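PDB 4OVK: periplasmic binding protein from Veillonella parvula, which probably binds a solute in the periplasm and delivers it to an ABC transporter in the inner membrane. Local coordinates for residues 13-21 and 25-33; 52-63 and 77-88. All blocks are in the same frame, centred on the assembly; numbering follows the deposited sequence.

Contact 1: residues 13-21 and 25-33; sequences NIKVVTDLT and VSMKKEINR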
loop_
_atom_site.group_PDB
_atom_site.type_symbol
_atom_site.label_atom_id
_atom_site.label_comp_id
_atom_site.label_asym_id
_atom_site.label_seq_id
_atom_site.Cartn_x
_atom_site.Cartn_y
_atom_site.Cartn_z
ATOM N N ASN A 13 18.000 29.412 9.061
ATOM C CA ASN A 13 16.913 28.740 9.835
ATOM C C ASN A 13 15.722 28.265 9.002
ATOM O O ASN A 13 14.925 27.473 9.495
ATOM C CB ASN A 13 16.401 29.668 10.950
ATOM C CG ASN A 13 17.214 29.561 12.231
ATOM O OD1 ASN A 13 18.011 28.635 12.408
ATOM N ND2 ASN A 13 17.006 30.509 13.140
ATOM N N ILE A 14 15.605 28.742 7.760
ATOM C CA ILE A 14 14.446 28.458 6.896
ATOM C C ILE A 14 14.857 27.755 5.600
ATOM O O ILE A 14 15.927 28.013 5.075
ATOM C CB ILE A 14 13.721 29.776 6.522
ATOM C CG1 ILE A 14 13.175 30.471 7.780
ATOM C CG2 ILE A 14 12.605 29.540 5.506
ATOM C CD1 ILE A 14 12.145 29.676 8.560
ATOM N N LYS A 15 14.010 26.862 5.093
ATOM C CA LYS A 15 14.174 26.321 3.740
ATOM C C LYS A 15 12.856 26.350 2.983
ATOM O O LYS A 15 11.789 26.442 3.588
ATOM C CB LYS A 15 14.720 24.888 3.760
ATOM C CG LYS A 15 13.779 23.856 4.358
ATOM C CD LYS A 15 14.460 22.503 4.490
ATOM C CE LYS A 15 13.561 21.466 5.154
ATOM N NZ LYS A 15 14.376 20.329 5.666
ATOM N N VAL A 16 12.950 26.257 1.660
ATOM C CA VAL A 16 11.793 26.290 0.782
ATOM C C VAL A 16 11.732 24.996 -0.018
ATOM O O VAL A 16 12.692 24.617 -0.694
ATOM C CB VAL A 16 11.858 27.482 -0.190
ATOM C CG1 VAL A 16 10.660 27.475 -1.140
ATOM C CG2 VAL A 16 11.937 28.788 0.586
ATOM N N VAL A 17 10.598 24.318 0.067
ATOM C CA VAL A 17 10.393 23.075 -0.635
ATOM C C VAL A 17 9.210 23.255 -1.569
ATOM O O VAL A 17 8.213 23.877 -1.207
ATOM C CB VAL A 17 10.124 21.926 0.349
ATOM C CG1 VAL A 17 9.978 20.631 -0.405
ATOM C CG2 VAL A 17 11.274 21.798 1.337
ATOM N N THR A 18 9.327 22.710 -2.772
ATOM C CA THR A 18 8.240 22.753 -3.736
ATOM C C THR A 18 7.447 21.455 -3.613
ATOM O O THR A 18 8.021 20.380 -3.754
ATOM C CB THR A 18 8.790 22.891 -5.161
ATOM O OG1 THR A 18 9.639 24.045 -5.237
ATOM C CG2 THR A 18 7.652 23.005 -6.168
ATOM N N ASP A 19 6.145 21.552 -3.331
ATOM C CA ASP A 19 5.310 20.349 -3.157
ATOM C C ASP A 19 4.743 19.874 -4.494
ATOM O O ASP A 19 5.127 20.379 -5.553
ATOM C CB ASP A 19 4.235 20.537 -2.065
ATOM C CG ASP A 19 3.081 21.430 -2.482
ATOM O OD1 ASP A 19 2.939 21.718 -3.688
ATOM O OD2 ASP A 19 2.294 21.830 -1.570
ATOM N N LEU A 20 3.863 18.878 -4.447
ATOM C CA LEU A 20 3.424 18.191 -5.663
ATOM C C LEU A 20 2.421 19.007 -6.488
ATOM O O LEU A 20 2.113 18.632 -7.623
ATOM C CB LEU A 20 2.882 16.788 -5.335
ATOM C CG LEU A 20 3.935 15.674 -5.291
ATOM C CD1 LEU A 20 5.168 16.049 -4.506
ATOM C CD2 LEU A 20 3.345 14.379 -4.765
ATOM N N THR A 21 1.934 20.120 -5.926
ATOM C CA THR A 21 1.084 21.056 -6.655
ATOM C C THR A 21 1.910 22.201 -7.258
ATOM O O THR A 21 1.367 23.086 -7.917
ATOM C CB THR A 21 0.008 21.663 -5.733
ATOM O OG1 THR A 21 0.630 22.456 -4.709
ATOM C CG2 THR A 21 -0.819 20.558 -5.093
ATOM N N VAL A 25 6.775 26.075 -0.348
ATOM C CA VAL A 25 6.415 26.088 1.063
ATOM C C VAL A 25 7.655 26.343 1.907
ATOM O O VAL A 25 8.615 25.568 1.849
ATOM C CB VAL A 25 5.819 24.730 1.512
ATOM C CG1 VAL A 25 5.411 24.792 2.977
ATOM C CG2 VAL A 25 4.642 24.325 0.636
ATOM N N SER A 26 7.637 27.427 2.683
ATOM C CA SER A 26 8.708 27.729 3.637
ATOM C C SER A 26 8.503 26.970 4.932
ATOM O O SER A 26 7.382 26.842 5.394
ATOM C CB SER A 26 8.737 29.223 3.955
ATOM O OG SER A 26 9.095 29.946 2.813
HETATM N N MSE A 27 9.598 26.487 5.514
HETATM C CA MSE A 27 9.563 25.721 6.758
HETATM C C MSE A 27 10.926 25.784 7.390
HETATM O O MSE A 27 11.888 26.244 6.768
HETATM C CB MSE A 27 9.119 24.274 6.481
HETATM C CG MSE A 27 10.137 23.508 5.628
HETATM SE SE MSE A 27 9.469 21.725 5.151
HETATM C CE MSE A 27 8.033 22.326 3.958
ATOM N N LYS A 28 11.038 25.319 8.628
ATOM C CA LYS A 28 12.332 25.263 9.300
ATOM C C LYS A 28 13.279 24.351 8.526
ATOM O O LYS A 28 12.859 23.349 7.941
ATOM C CB LYS A 28 12.187 24.774 10.740
ATOM C CG LYS A 28 11.443 25.752 11.629
ATOM C CD LYS A 28 11.162 25.192 13.013
ATOM C CE LYS A 28 10.630 26.306 13.905
ATOM N NZ LYS A 28 9.789 25.820 15.029
ATOM N N LYS A 29 14.558 24.705 8.517
ATOM C CA LYS A 29 15.581 23.905 7.853
ATOM C C LYS A 29 15.640 22.516 8.490
ATOM O O LYS A 29 15.731 21.503 7.787
ATOM C CB LYS A 29 16.943 24.615 7.934
ATOM C CG LYS A 29 18.039 23.971 7.096
ATOM C CD LYS A 29 19.053 24.999 6.598
ATOM C CE LYS A 29 19.880 25.603 7.723
ATOM N NZ LYS A 29 21.032 24.739 8.108
ATOM N N GLU A 30 15.556 22.488 9.814
ATOM C CA GLU A 30 15.543 21.260 10.608
ATOM C C GLU A 30 14.104 20.929 11.021
ATOM O O GLU A 30 13.507 21.614 11.854
ATOM C CB GLU A 30 16.427 21.453 11.840
ATOM C CG GLU A 30 16.313 20.393 12.922
ATOM C CD GLU A 30 16.830 19.033 12.499
ATOM O OE1 GLU A 30 17.623 18.958 11.531
ATOM O OE2 GLU A 30 16.446 18.035 13.149
ATOM N N ILE A 31 13.557 19.868 10.431
ATOM C CA ILE A 31 12.185 19.434 10.693
ATOM C C ILE A 31 12.247 18.313 11.700
ATOM O O ILE A 31 12.919 17.310 11.473
ATOM C CB ILE A 31 11.485 18.990 9.400
ATOM C CG1 ILE A 31 11.325 20.200 8.445
ATOM C CG2 ILE A 31 10.145 18.320 9.678
ATOM C CD1 ILE A 31 10.317 21.254 8.889
ATOM N N ASN A 32 11.597 18.516 12.840
ATOM C CA ASN A 32 11.627 17.543 13.918
ATOM C C ASN A 32 10.253 16.972 14.274
ATOM O O ASN A 32 10.192 15.973 14.947
ATOM C CB ASN A 32 12.277 18.169 15.149
ATOM C CG ASN A 32 12.834 17.137 16.118
ATOM O OD1 ASN A 32 13.514 16.168 15.721
ATOM N ND2 ASN A 32 12.579 17.355 17.413
ATOM N N ARG A 33 9.175 17.616 13.820
ATOM C CA ARG A 33 7.802 17.250 14.174
ATOM C C ARG A 33 6.928 17.300 12.920
ATOM O O ARG A 33 6.729 18.372 12.314
ATOM C CB ARG A 33 7.244 18.191 15.239
ATOM C CG ARG A 33 7.965 18.144 16.574
ATOM C CD ARG A 33 7.428 19.188 17.549
ATOM N NE ARG A 33 6.035 18.960 17.937
ATOM C CZ ARG A 33 5.631 18.086 18.859
ATOM N NH1 ARG A 33 6.513 17.321 19.513
ATOM N NH2 ARG A 33 4.328 17.961 19.130
HETATM O O HOH W 1 15.851 24.898 11.649
#

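Contact 2: residues 52-63 and 77-88; sequences DKKIVGIHPSAK and DLENVNSSFVDN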
loop_
_atom_site.group_PDB
_atom_site.type_symbol
_atom_site.label_atom_id
_atom_site.label_comp_id
_atom_site.label_asym_id
_atom_site.label_seq_id
_atom_site.Cartn_x
_atom_site.Cartn_y
_atom_site.Cartn_z
ATOM N N ASP A 52 10.315 6.313 13.280
ATOM C CA ASP A 52 9.075 6.998 13.627
ATOM C C ASP A 52 9.303 8.211 14.517
ATOM O O ASP A 52 8.332 8.847 14.919
ATOM C CB ASP A 52 8.116 6.039 14.347
ATOM C CG ASP A 52 8.640 5.570 15.712
ATOM O OD1 ASP A 52 9.791 5.859 16.102
ATOM O OD2 ASP A 52 7.877 4.915 16.425
ATOM N N LYS A 53 10.563 8.540 14.805
ATOM C CA LYS A 53 10.885 9.498 15.868
ATOM C C LYS A 53 10.345 10.912 15.656
ATOM O O LYS A 53 10.115 11.608 16.630
ATOM C CB LYS A 53 12.405 9.556 16.132
ATOM C CG LYS A 53 13.015 8.237 16.628
ATOM C CD LYS A 53 12.704 7.932 18.087
ATOM C CE LYS A 53 13.457 6.692 18.553
ATOM N NZ LYS A 53 12.893 6.096 19.800
ATOM N N LYS A 54 10.150 11.338 14.404
ATOM C CA LYS A 54 9.689 12.703 14.121
ATOM C C LYS A 54 8.186 12.833 13.898
ATOM O O LYS A 54 7.692 13.929 13.654
ATOM C CB LYS A 54 10.447 13.269 12.917
ATOM C CG LYS A 54 11.943 13.396 13.158
ATOM C CD LYS A 54 12.683 14.094 12.030
ATOM C CE LYS A 54 14.082 14.533 12.468
ATOM N NZ LYS A 54 14.770 15.384 11.447
ATOM N N ILE A 55 7.452 11.715 13.980
ATOM C CA ILE A 55 6.042 11.715 13.668
ATOM C C ILE A 55 5.266 12.115 14.909
ATOM O O ILE A 55 5.421 11.513 15.953
ATOM C CB ILE A 55 5.574 10.339 13.159
ATOM C CG1 ILE A 55 6.342 9.970 11.887
ATOM C CG2 ILE A 55 4.067 10.356 12.906
ATOM C CD1 ILE A 55 6.053 8.578 11.363
ATOM N N VAL A 56 4.458 13.156 14.801
ATOM C CA VAL A 56 3.683 13.653 15.962
ATOM C C VAL A 56 2.172 13.643 15.756
ATOM O O VAL A 56 1.425 13.934 16.681
ATOM C CB VAL A 56 4.112 15.074 16.383
ATOM C CG1 VAL A 56 5.598 15.085 16.729
ATOM C CG2 VAL A 56 3.784 16.112 15.310
ATOM N N GLY A 57 1.713 13.309 14.555
ATOM C CA GLY A 57 0.299 13.175 14.307
ATOM C C GLY A 57 0.022 12.319 13.095
ATOM O O GLY A 57 0.655 12.485 12.049
ATOM N N ILE A 58 -0.918 11.391 13.253
ATOM C CA ILE A 58 -1.341 10.508 12.174
ATOM C C ILE A 58 -2.860 10.375 12.093
ATOM O O ILE A 58 -3.599 10.698 13.034
ATOM C CB ILE A 58 -0.691 9.102 12.330
ATOM C CG1 ILE A 58 -1.308 8.298 13.494
ATOM C CG2 ILE A 58 0.810 9.245 12.520
ATOM C CD1 ILE A 58 -0.724 6.890 13.632
ATOM N N HIS A 59 -3.339 9.910 10.952
ATOM C CA HIS A 59 -4.758 9.712 10.754
ATOM C C HIS A 59 -5.229 8.528 11.630
ATOM O O HIS A 59 -4.494 7.537 11.806
ATOM C CB HIS A 59 -5.014 9.469 9.273
ATOM C CG HIS A 59 -6.447 9.506 8.884
ATOM N ND1 HIS A 59 -7.330 8.491 9.192
ATOM C CD2 HIS A 59 -7.150 10.412 8.164
ATOM C CE1 HIS A 59 -8.521 8.792 8.713
ATOM N NE2 HIS A 59 -8.436 9.947 8.079
ATOM N N PRO A 60 -6.423 8.635 12.212
ATOM C CA PRO A 60 -6.851 7.544 13.084
ATOM C C PRO A 60 -6.912 6.179 12.384
ATOM O O PRO A 60 -6.668 5.149 13.017
ATOM C CB PRO A 60 -8.248 7.988 13.541
ATOM C CG PRO A 60 -8.698 9.006 12.539
ATOM C CD PRO A 60 -7.429 9.722 12.176
ATOM N N SER A 61 -7.233 6.177 11.097
ATOM C CA SER A 61 -7.190 4.943 10.281
ATOM C C SER A 61 -5.773 4.428 10.022
ATOM O O SER A 61 -5.568 3.221 9.889
ATOM C CB SER A 61 -7.952 5.144 8.971
ATOM O OG SER A 61 -9.308 5.470 9.261
ATOM N N ALA A 62 -4.793 5.331 9.971
ATOM C CA ALA A 62 -3.394 4.940 9.965
ATOM C C ALA A 62 -3.016 4.250 11.287
ATOM O O ALA A 62 -2.264 3.265 11.281
ATOM C CB ALA A 62 -2.479 6.133 9.673
ATOM N N LYS A 63 -3.548 4.750 12.407
ATOM C CA LYS A 63 -3.321 4.127 13.709
ATOM C C LYS A 63 -3.954 2.739 13.713
ATOM O O LYS A 63 -3.316 1.761 14.088
ATOM C CB LYS A 63 -3.910 4.978 14.841
ATOM C CG LYS A 63 -3.490 4.543 16.236
ATOM C CD LYS A 63 -2.040 4.919 16.518
ATOM C CE LYS A 63 -1.565 4.408 17.870
ATOM N NZ LYS A 63 -2.397 4.885 18.997
ATOM N N ASP A 77 6.944 3.235 19.439
ATOM C CA ASP A 77 6.654 4.575 19.978
ATOM C C ASP A 77 5.403 5.243 19.372
ATOM O O ASP A 77 4.802 6.109 20.011
ATOM C CB ASP A 77 7.855 5.510 19.807
ATOM C CG ASP A 77 9.086 5.048 20.564
ATOM O OD1 ASP A 77 9.009 4.090 21.370
ATOM O OD2 ASP A 77 10.150 5.649 20.327
ATOM N N LEU A 78 4.999 4.850 18.162
ATOM C CA LEU A 78 3.799 5.432 17.525
ATOM C C LEU A 78 2.522 5.146 18.293
ATOM O O LEU A 78 1.524 5.837 18.099
ATOM C CB LEU A 78 3.605 4.940 16.084
ATOM C CG LEU A 78 4.352 5.583 14.942
ATOM C CD1 LEU A 78 3.959 4.953 13.613
ATOM C CD2 LEU A 78 4.109 7.077 14.896
ATOM N N GLU A 79 2.536 4.132 19.156
ATOM C CA GLU A 79 1.397 3.875 20.033
ATOM C C GLU A 79 0.910 5.142 20.739
ATOM O O GLU A 79 -0.284 5.310 20.967
ATOM C CB GLU A 79 1.752 2.822 21.087
ATOM C CG GLU A 79 0.587 2.435 21.981
ATOM C CD GLU A 79 -0.572 1.863 21.190
ATOM O OE1 GLU A 79 -0.316 1.164 20.196
ATOM O OE2 GLU A 79 -1.736 2.111 21.553
ATOM N N ASN A 80 1.836 6.023 21.099
ATOM C CA ASN A 80 1.489 7.198 21.895
ATOM C C ASN A 80 1.357 8.475 21.090
ATOM O O ASN A 80 1.253 9.553 21.667
ATOM C CB ASN A 80 2.537 7.407 22.973
ATOM C CG ASN A 80 2.736 6.175 23.800
ATOM O OD1 ASN A 80 1.782 5.625 24.339
ATOM N ND2 ASN A 80 3.972 5.707 23.872
ATOM N N VAL A 81 1.350 8.368 19.771
ATOM C CA VAL A 81 1.226 9.552 18.908
ATOM C C VAL A 81 -0.230 10.019 18.856
ATOM O O VAL A 81 -1.164 9.216 18.935
ATOM C CB VAL A 81 1.703 9.221 17.469
ATOM C CG1 VAL A 81 0.697 8.319 16.759
ATOM C CG2 VAL A 81 1.910 10.455 16.641
ATOM N N ASN A 82 -0.414 11.311 18.671
ATOM C CA ASN A 82 -1.736 11.877 18.433
ATOM C C ASN A 82 -2.361 11.345 17.156
ATOM O O ASN A 82 -1.718 11.350 16.111
ATOM C CB ASN A 82 -1.599 13.385 18.292
ATOM C CG ASN A 82 -2.931 14.072 18.065
ATOM O OD1 ASN A 82 -3.555 13.952 17.010
ATOM N ND2 ASN A 82 -3.360 14.810 19.051
ATOM N N SER A 83 -3.599 10.865 17.242
ATOM C CA SER A 83 -4.385 10.537 16.047
ATOM C C SER A 83 -5.766 11.203 16.026
ATOM O O SER A 83 -6.699 10.725 15.363
ATOM C CB SER A 83 -4.549 9.035 15.926
ATOM O OG SER A 83 -5.229 8.500 17.037
ATOM N N SER A 84 -5.890 12.302 16.757
ATOM C CA SER A 84 -7.164 12.991 16.919
ATOM C C SER A 84 -7.282 14.263 16.086
ATOM O O SER A 84 -8.345 14.885 16.037
ATOM C CB SER A 84 -7.373 13.324 18.393
ATOM O OG SER A 84 -6.390 14.244 18.853
ATOM N N PHE A 85 -6.203 14.660 15.426
ATOM C CA PHE A 85 -6.145 15.998 14.814
ATOM C C PHE A 85 -6.874 16.095 13.470
ATOM O O PHE A 85 -7.060 17.197 12.947
ATOM C CB PHE A 85 -4.690 16.444 14.679
ATOM C CG PHE A 85 -4.004 15.920 13.463
ATOM C CD1 PHE A 85 -3.418 14.655 13.447
ATOM C CD2 PHE A 85 -3.933 16.702 12.321
ATOM C CE1 PHE A 85 -2.801 14.212 12.308
ATOM C CE2 PHE A 85 -3.303 16.255 11.188
ATOM C CZ PHE A 85 -2.750 15.006 11.172
ATOM N N VAL A 86 -7.286 14.945 12.933
ATOM C CA VAL A 86 -7.976 14.849 11.648
ATOM C C VAL A 86 -9.019 13.724 11.708
ATOM O O VAL A 86 -8.774 12.694 12.336
ATOM C CB VAL A 86 -6.960 14.627 10.486
ATOM C CG1 VAL A 86 -6.195 13.317 10.622
ATOM C CG2 VAL A 86 -7.639 14.717 9.132
ATOM N N ASP A 87 -10.179 13.915 11.075
ATOM C CA ASP A 87 -11.249 12.896 11.090
ATOM C C ASP A 87 -11.254 12.036 9.807
ATOM O O ASP A 87 -10.373 12.171 8.970
ATOM C CB ASP A 87 -12.622 13.561 11.358
ATOM C CG ASP A 87 -13.167 14.332 10.165
ATOM O OD1 ASP A 87 -12.631 14.194 9.049
ATOM O OD2 ASP A 87 -14.161 15.076 10.348
ATOM N N ASN A 88 -12.236 11.144 9.659
ATOM C CA ASN A 88 -12.290 10.228 8.497
ATOM C C ASN A 88 -12.600 10.882 7.171
ATOM O O ASN A 88 -12.338 10.305 6.121
ATOM C CB ASN A 88 -13.321 9.112 8.714
ATOM C CG ASN A 88 -12.739 7.922 9.428
ATOM O OD1 ASN A 88 -11.556 7.910 9.746
ATOM N ND2 ASN A 88 -13.562 6.902 9.675
HETATM O O HOH W 2 9.468 3.315 17.983
HETATM O O HOH W 3 1.834 13.257 19.117
HETATM O O HOH W 4 -4.137 2.870 19.438
#

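Contact 1: residues 13-21 and 25-33
K15 and M27, a selenomethionine, face each other as a hydrogen-bonded antiparallel pair, with K15 N giving M27 O a 2.8 Å bond and M27 N returning one to K15 O. Both side chains leave the same face of the hairpin with CG set between backbone N and carbonyl carbon (chi1 66° in each), and their CG atoms meet at 3.9 Å. Beyond CG they part. The K15 chain runs extended past K28 O, and its NZ bonds K29 O at 2.8 Å, with the methylene CG1 of I31 close by; D148 forms a salt bridge with the same ammonium, which also bonds the carbonyls of K145 and I146. The M27 chain instead bends at its last torsion (68°), which brings CE alongside V17, 4.2 Å from V17 CB. V17 pairs with V25 through two backbone bonds, and CG2 of V25 lies 4.1 Å from OD2 of D19, a buried carboxylate oxygen that accepts from S127 N. On the other face, V16 CG2 merely brushes S26 OG at 3.8 Å. At the open end, K29 N bonds N13 O at 3.0 Å. The result is a two-stranded antiparallel beta hairpin: the side carrying V17 and M27 packs on helix 133-147 and strand 125-128, beside the edge of the parallel sheet, while V16 and S26 are exposed.

Contact 2: residues 52-63 and 77-88
V81 and I58 form the middle of the apolar seam: V81 CG1 sits 3.7 Å from I58 CD1, the two side chains crossing at about a right angle. The other branch, V81 CG2, lies anti to its own backbone N and presses on the V56 peptide. Further along, L78 CD2 meets I55 CG2 at 3.8 Å, and the CE1 corner of F85 reaches the G57-I58 peptide, with I58 N near the plane of the ring at its edge.

Backbone bonding is sparse. I58 N gives N82 O a bond of 3.0 Å, and a water joins V56 O to N82 N. Residues 77-88, largely loop, run beside strand 55-57, the outermost strand of a four-stranded parallel sheet with order 2-1-3-4 and helices around it, as in the lobes of periplasmic binding proteins.

Two lysines of 52-63 hold the start of the loop, at D77 and E79. K53 NZ forms a 2.8 Å salt bridge with D77 OD2; in one of its two conformers, K63 NZ bonds E79 O at 2.9 Å from above the carbonyl plane. The E79 carboxylate makes a salt bridge with K72 and, in that K63 conformer, a long one with K63 NZ.

H59 is the N-cap of helix 60-67: ND1 accepts in the ring plane from S61 N at 3.0 Å. The ring and the N88 amide are nearly coplanar, with N88 OD1 3.3 Å from H59 CE1, and V86 CG1 packs against CD2. An alanine here is likely to leave S61 N without its capping acceptor and to open a gap where V86 CG1 met CD2.

Contact 1 closes before contact 2 opens, and their centres lie about 21 Å apart, yet the two touch where residues 30-33 run into strand 34-36. K54 NZ reaches I31 O at 2.7 Å, probably as a hydrogen bond, and the side chain of R33 packs against V56. Strand 34-36 then pairs in parallel with strand 55-57 of contact 2, next to strand 104-108 and, beyond it, strand 125-128, beside which the hairpin of contact 1 packs. The two contacts lie toward opposite borders of one parallel sheet, and so in what is probably the N-terminal of two lobes that bind the solute between them; strands 180-184, 208-209, 233-236 and 268-270 build a second sheet of matching order.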